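Local structure of lipase aflb (Neosartorya fumigata, 6IDY) at residues A[124-129]-A[212-217]; A[136-141]-A[208-213]. The protein probably hydrolyses ester bonds of lipids, as a calcium-binding fungal lipase built on an alpha/beta-hydrolase fold. All blocks are in the same frame, centred on the assembly; numbering follows the deposited sequence.

Contact 1: A[124-129]-A[212-217]; sequences AIYPVK and VAYAIN
Asn-217, on helix 205-223, meets the loop between helices 96-103 and 140-145 directly through its side chain and, by way of a water, through its backbone carbonyl. Lys-129 reaches it tip to tip with a fully extended chain, and NZ lies 3.3 Å from Asn-217 OD1. At that length the bond is long, and it is also poorly directed: NZ stands 67° out of the carbonyl plane, away from the lone pairs. The aliphatic part of the lysine also rests on the amide, with Lys-129 CD 3.5 Å from Asn-217 ND2. A water joins Ile-125 O (2.7 Å) to Asn-217 ND2 (2.8 Å), donating to the carbonyl and accepting from the amide. A second water accepts from Lys-129 NZ at 2.8 Å and donates to Asn-217 O.

The apolar half centres on Tyr-214, one turn earlier, and reaches Asn-217 CB. Ile-125 CD1 comes within 3.6 Å of Tyr-214 CE1, the side chains crossing at about a right angle. A chi1 of 58° sends CG1 and CD1 of Ile-125 to this ring and leaves CG2 for Asn-217 CB, so one side chain serves both helix residues. Tyr-126 CB approaches the edge of the Tyr-214 ring, 4.1 Å from CE1.

Further out, the tyrosine hydroxyls have probable partners in Val-138 (Tyr-126) and Glu-140 (Tyr-214). Asn-217 ND2 is satisfied by water and Ser-248 OG, the lysine ammonium by OD1 and water; the polar join thus depends largely on water.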
loop_
_atom_site.group_PDB
_atom_site.type_symbol
_atom_site.label_atom_id
_atom_site.label_comp_id
_atom_site.label_asym_id
_atom_site.label_seq_id
_atom_site.Cartn_x
_atom_site.Cartn_y
_atom_site.Cartn_z
ATOM N N ALA A 124 -0.875 24.575 16.783
ATOM C CA ALA A 124 -0.733 24.629 15.328
ATOM C C ALA A 124 0.061 23.429 14.799
ATOM O O ALA A 124 1.058 23.024 15.399
ATOM C CB ALA A 124 -0.067 25.933 14.912
ATOM N N ILE A 125 -0.427 22.829 13.713
ATOM C CA ILE A 125 0.227 21.689 13.065
ATOM C C ILE A 125 0.692 22.093 11.665
ATOM O O ILE A 125 1.296 21.294 10.956
ATOM C CB ILE A 125 -0.671 20.415 13.067
ATOM C CG1 ILE A 125 -2.026 20.668 12.357
ATOM C CG2 ILE A 125 -0.846 19.866 14.502
ATOM C CD1 ILE A 125 -2.659 19.495 11.803
ATOM N N TYR A 126 0.408 23.343 11.278
ATOM C CA TYR A 126 0.752 23.900 9.977
ATOM C C TYR A 126 1.000 25.414 10.103
ATOM O O TYR A 126 0.205 26.091 10.752
ATOM C CB TYR A 126 -0.372 23.625 8.956
ATOM C CG TYR A 126 0.040 23.852 7.517
ATOM C CD1 TYR A 126 -0.011 25.124 6.948
ATOM C CD2 TYR A 126 0.451 22.795 6.715
ATOM C CE1 TYR A 126 0.398 25.344 5.633
ATOM C CE2 TYR A 126 0.837 22.999 5.390
ATOM C CZ TYR A 126 0.799 24.275 4.851
ATOM O OH TYR A 126 1.172 24.480 3.547
ATOM N N PRO A 127 2.062 25.979 9.475
ATOM C CA PRO A 127 3.064 25.315 8.609
ATOM C C PRO A 127 4.092 24.435 9.329
ATOM O O PRO A 127 4.672 23.562 8.689
ATOM C CB PRO A 127 3.709 26.491 7.864
ATOM C CG PRO A 127 3.590 27.645 8.821
ATOM C CD PRO A 127 2.282 27.440 9.539
ATOM N N VAL A 128 4.329 24.658 10.634
ATOM C CA VAL A 128 5.331 23.899 11.395
ATOM C C VAL A 128 4.770 23.516 12.774
ATOM O O VAL A 128 4.570 24.402 13.610
ATOM C CB VAL A 128 6.680 24.682 11.543
ATOM C CG1 VAL A 128 7.740 23.837 12.244
ATOM C CG2 VAL A 128 7.210 25.198 10.202
ATOM N N LYS A 129 4.571 22.204 13.031
ATOM C CA LYS A 129 4.089 21.754 14.342
ATOM C C LYS A 129 5.180 21.971 15.402
ATOM O O LYS A 129 4.910 22.544 16.457
ATOM C CB LYS A 129 3.651 20.276 14.321
ATOM C CG LYS A 129 2.974 19.864 15.628
ATOM C CD LYS A 129 2.701 18.385 15.712
ATOM C CE LYS A 129 2.132 17.999 17.052
ATOM N NZ LYS A 129 1.823 16.546 17.109
ATOM N N VAL A 212 1.160 12.047 4.493
ATOM C CA VAL A 212 1.248 11.134 5.635
ATOM C C VAL A 212 1.588 11.935 6.898
ATOM O O VAL A 212 0.909 11.771 7.909
ATOM C CB VAL A 212 2.232 9.948 5.417
ATOM C CG1 VAL A 212 2.304 9.058 6.659
ATOM C CG2 VAL A 212 1.839 9.126 4.202
ATOM N N ALA A 213 2.630 12.796 6.833
ATOM C CA ALA A 213 3.059 13.643 7.960
ATOM C C ALA A 213 1.908 14.520 8.434
ATOM O O ALA A 213 1.633 14.558 9.635
ATOM C CB ALA A 213 4.245 14.510 7.557
ATOM N N TYR A 214 1.190 15.175 7.490
ATOM C CA TYR A 214 0.049 15.995 7.879
ATOM C C TYR A 214 -1.081 15.155 8.454
ATOM O O TYR A 214 -1.630 15.545 9.482
ATOM C CB TYR A 214 -0.442 16.921 6.750
ATOM C CG TYR A 214 -1.505 17.888 7.224
ATOM C CD1 TYR A 214 -1.162 19.077 7.860
ATOM C CD2 TYR A 214 -2.858 17.599 7.065
ATOM C CE1 TYR A 214 -2.139 19.961 8.315
ATOM C CE2 TYR A 214 -3.843 18.468 7.526
ATOM C CZ TYR A 214 -3.479 19.651 8.147
ATOM O OH TYR A 214 -4.453 20.508 8.603
ATOM N N ALA A 215 -1.416 14.007 7.816
ATOM C CA ALA A 215 -2.484 13.109 8.286
ATOM C C ALA A 215 -2.214 12.644 9.710
ATOM O O ALA A 215 -3.124 12.659 10.534
ATOM C CB ALA A 215 -2.642 11.914 7.355
ATOM N N ILE A 216 -0.949 12.297 10.019
ATOM C CA ILE A 216 -0.565 11.886 11.369
ATOM C C ILE A 216 -0.881 12.981 12.389
ATOM O O ILE A 216 -1.648 12.740 13.322
ATOM C CB ILE A 216 0.907 11.401 11.447
ATOM C CG1 ILE A 216 1.098 10.050 10.700
ATOM C CG2 ILE A 216 1.331 11.267 12.910
ATOM C CD1 ILE A 216 2.603 9.672 10.415
ATOM N N ASN A 217 -0.319 14.185 12.187
ATOM C CA ASN A 217 -0.508 15.316 13.093
ATOM C C ASN A 217 -1.944 15.820 13.138
ATOM O O ASN A 217 -2.407 16.219 14.207
ATOM C CB ASN A 217 0.479 16.434 12.778
ATOM C CG ASN A 217 1.888 16.101 13.211
ATOM O OD1 ASN A 217 2.119 15.264 14.096
ATOM N ND2 ASN A 217 2.861 16.766 12.617
HETATM O O HOH W 1 2.571 18.937 10.838
HETATM O O HOH W 2 -0.887 16.764 16.364
#

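Contact 2: A[136-141]-A[208-213]; sequences YSVAEN and NSEYVA
Three donors make four hydrogen-bond contacts with the carboxylate of Glu-210, all from two neighbouring residues of the loop before helix 140-145. The Ser-137 N-H is bifurcated, 2.8 Å from Glu-210 OE1 and, on the longer arm, 3.2 Å from OE2, using the syn lone pair of each. Val-138 N gives OE1 of Glu-210 a second bond at 3.1 Å, also on the syn side and the straightest of the backbone three (161° at the hydrogen). The hydroxyl of Ser-137 donates to Glu-210 OE2 at 2.7 Å, from 29° above the carboxylate plane. This should hold the group's rotation and would be expected to favour its ionised form.

Aromatic and aliphatic groups flank this grip. The extended glutamate slides past Tyr-136 in the opposite direction: Glu-210 CB lies in the ring plane at its edge, and Glu-210 OE1 is 3.5 Å from Tyr-136 CD1. Farther along, Tyr-136 OH packs 3.5 Å from Ala-213 C. Val-138 CG1 makes an apolar contact 3.8 Å from Tyr-211 CZ, the side chains roughly perpendicular. Leu-143 touches Tyr-136, Val-138, Glu-210 and Tyr-211.

Helix 205-223, which presents the carboxylate, is the crossover between strands 190-195 and 227-232 of the central sheet, a connection characteristic of alpha/beta hydrolases.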
loop_
_atom_site.group_PDB
_atom_site.type_symbol
_atom_site.label_atom_id
_atom_site.label_comp_id
_atom_site.label_asym_id
_atom_site.label_seq_id
_atom_site.Cartn_x
_atom_site.Cartn_y
_atom_site.Cartn_z
ATOM N N TYR A 136 6.462 22.238 4.678
ATOM C CA TYR A 136 5.519 21.647 3.747
ATOM C C TYR A 136 5.592 22.429 2.447
ATOM O O TYR A 136 5.673 23.665 2.469
ATOM C CB TYR A 136 4.086 21.701 4.294
ATOM C CG TYR A 136 3.759 20.689 5.372
ATOM C CD1 TYR A 136 3.575 19.344 5.060
ATOM C CD2 TYR A 136 3.522 21.092 6.683
ATOM C CE1 TYR A 136 3.207 18.417 6.035
ATOM C CE2 TYR A 136 3.144 20.177 7.666
ATOM C CZ TYR A 136 3.001 18.838 7.339
ATOM O OH TYR A 136 2.647 17.936 8.312
ATOM N N SER A 137 5.567 21.721 1.316
ATOM C CA SER A 137 5.561 22.376 0.006
ATOM C C SER A 137 4.117 22.426 -0.490
ATOM O O SER A 137 3.784 23.263 -1.331
ATOM C CB SER A 137 6.462 21.641 -0.984
ATOM O OG SER A 137 5.960 20.352 -1.301
ATOM N N VAL A 138 3.259 21.541 0.062
ATOM C CA VAL A 138 1.833 21.410 -0.273
ATOM C C VAL A 138 1.005 22.295 0.673
ATOM O O VAL A 138 1.302 22.355 1.869
ATOM C CB VAL A 138 1.366 19.920 -0.219
ATOM C CG1 VAL A 138 -0.094 19.771 -0.637
ATOM C CG2 VAL A 138 2.248 19.030 -1.083
ATOM N N ALA A 139 -0.043 22.954 0.142
ATOM C CA ALA A 139 -0.949 23.798 0.930
ATOM C C ALA A 139 -1.745 22.929 1.924
ATOM O O ALA A 139 -2.027 21.760 1.631
ATOM C CB ALA A 139 -1.901 24.546 0.004
ATOM N N GLU A 140 -2.089 23.500 3.097
ATOM C CA GLU A 140 -2.831 22.805 4.156
ATOM C C GLU A 140 -4.183 22.248 3.677
ATOM O O GLU A 140 -4.518 21.108 4.008
ATOM C CB GLU A 140 -3.001 23.700 5.396
ATOM C CG GLU A 140 -3.683 23.014 6.571
ATOM C CD GLU A 140 -3.748 23.779 7.880
ATOM O OE1 GLU A 140 -3.707 25.031 7.854
ATOM O OE2 GLU A 140 -3.841 23.119 8.941
ATOM N N ASN A 141 -4.936 23.037 2.890
ATOM C CA ASN A 141 -6.243 22.632 2.372
ATOM C C ASN A 141 -6.158 21.373 1.505
ATOM O O ASN A 141 -7.009 20.501 1.642
ATOM C CB ASN A 141 -6.965 23.794 1.657
ATOM C CG ASN A 141 -6.394 24.243 0.325
ATOM O OD1 ASN A 141 -5.226 24.016 -0.014
ATOM N ND2 ASN A 141 -7.225 24.907 -0.466
ATOM N N ASN A 208 4.466 12.879 -1.653
ATOM C CA ASN A 208 3.492 11.913 -1.121
ATOM C C ASN A 208 3.573 11.810 0.394
ATOM O O ASN A 208 2.541 11.756 1.057
ATOM C CB ASN A 208 3.676 10.525 -1.767
ATOM C CG ASN A 208 3.486 10.518 -3.265
ATOM O OD1 ASN A 208 2.886 11.426 -3.843
ATOM N ND2 ASN A 208 3.999 9.488 -3.928
ATOM N N SER A 209 4.811 11.817 0.932
ATOM C CA SER A 209 5.124 11.733 2.358
ATOM C C SER A 209 4.521 12.870 3.188
ATOM O O SER A 209 4.199 12.652 4.353
ATOM C CB SER A 209 6.633 11.693 2.558
ATOM O OG SER A 209 7.175 10.593 1.850
ATOM N N GLU A 210 4.381 14.075 2.598
ATOM C CA GLU A 210 3.809 15.256 3.254
ATOM C C GLU A 210 2.371 14.989 3.674
ATOM O O GLU A 210 1.949 15.436 4.742
ATOM C CB GLU A 210 3.852 16.474 2.325
ATOM C CG GLU A 210 5.255 17.001 2.096
ATOM C CD GLU A 210 5.309 18.383 1.484
ATOM O OE1 GLU A 210 4.365 19.176 1.699
ATOM O OE2 GLU A 210 6.308 18.681 0.798
ATOM N N TYR A 211 1.626 14.242 2.833
ATOM C CA TYR A 211 0.248 13.864 3.108
ATOM C C TYR A 211 0.166 12.945 4.318
ATOM O O TYR A 211 -0.766 13.078 5.096
ATOM C CB TYR A 211 -0.408 13.237 1.869
ATOM C CG TYR A 211 -0.597 14.234 0.747
ATOM C CD1 TYR A 211 -1.754 15.001 0.658
ATOM C CD2 TYR A 211 0.398 14.441 -0.205
ATOM C CE1 TYR A 211 -1.925 15.941 -0.357
ATOM C CE2 TYR A 211 0.243 15.382 -1.222
ATOM C CZ TYR A 211 -0.925 16.122 -1.299
ATOM O OH TYR A 211 -1.103 17.020 -2.318
ATOM N N VAL A 212 1.160 12.047 4.493
ATOM C CA VAL A 212 1.248 11.134 5.635
ATOM C C VAL A 212 1.588 11.935 6.898
ATOM O O VAL A 212 0.909 11.771 7.909
ATOM C CB VAL A 212 2.232 9.948 5.417
ATOM C CG1 VAL A 212 2.304 9.058 6.659
ATOM C CG2 VAL A 212 1.839 9.126 4.202
ATOM N N ALA A 213 2.630 12.796 6.833
ATOM C CA ALA A 213 3.059 13.643 7.960
ATOM C C ALA A 213 1.908 14.520 8.434
ATOM O O ALA A 213 1.633 14.558 9.635
ATOM C CB ALA A 213 4.245 14.510 7.557
#

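Contacts 1 and 2 have centres about 8 Å apart and use successive turns of helix 205-223; their helix segments overlap at Val-212 and Ala-213. Two probable hydrogen bonds cross between them: Tyr-214 OH to Glu-140 OE2 at 2.7 Å, and Tyr-126 OH to Val-138 O, also 2.7 Å. Packing continues the join, since the Tyr-126 and Tyr-136 rings meet with planes about 20° apart and Pro-127 O lies 3.4 Å from Tyr-136 CD2. Residues 124-129 and 136-141 therefore cover one continuous part of the helix. The calcium ligands Asp-255, Ala-377, His-380 and Gly-382 belong to neither contact, and strand 227-232, which follows the helix, leads toward the probable nucleophile elbow.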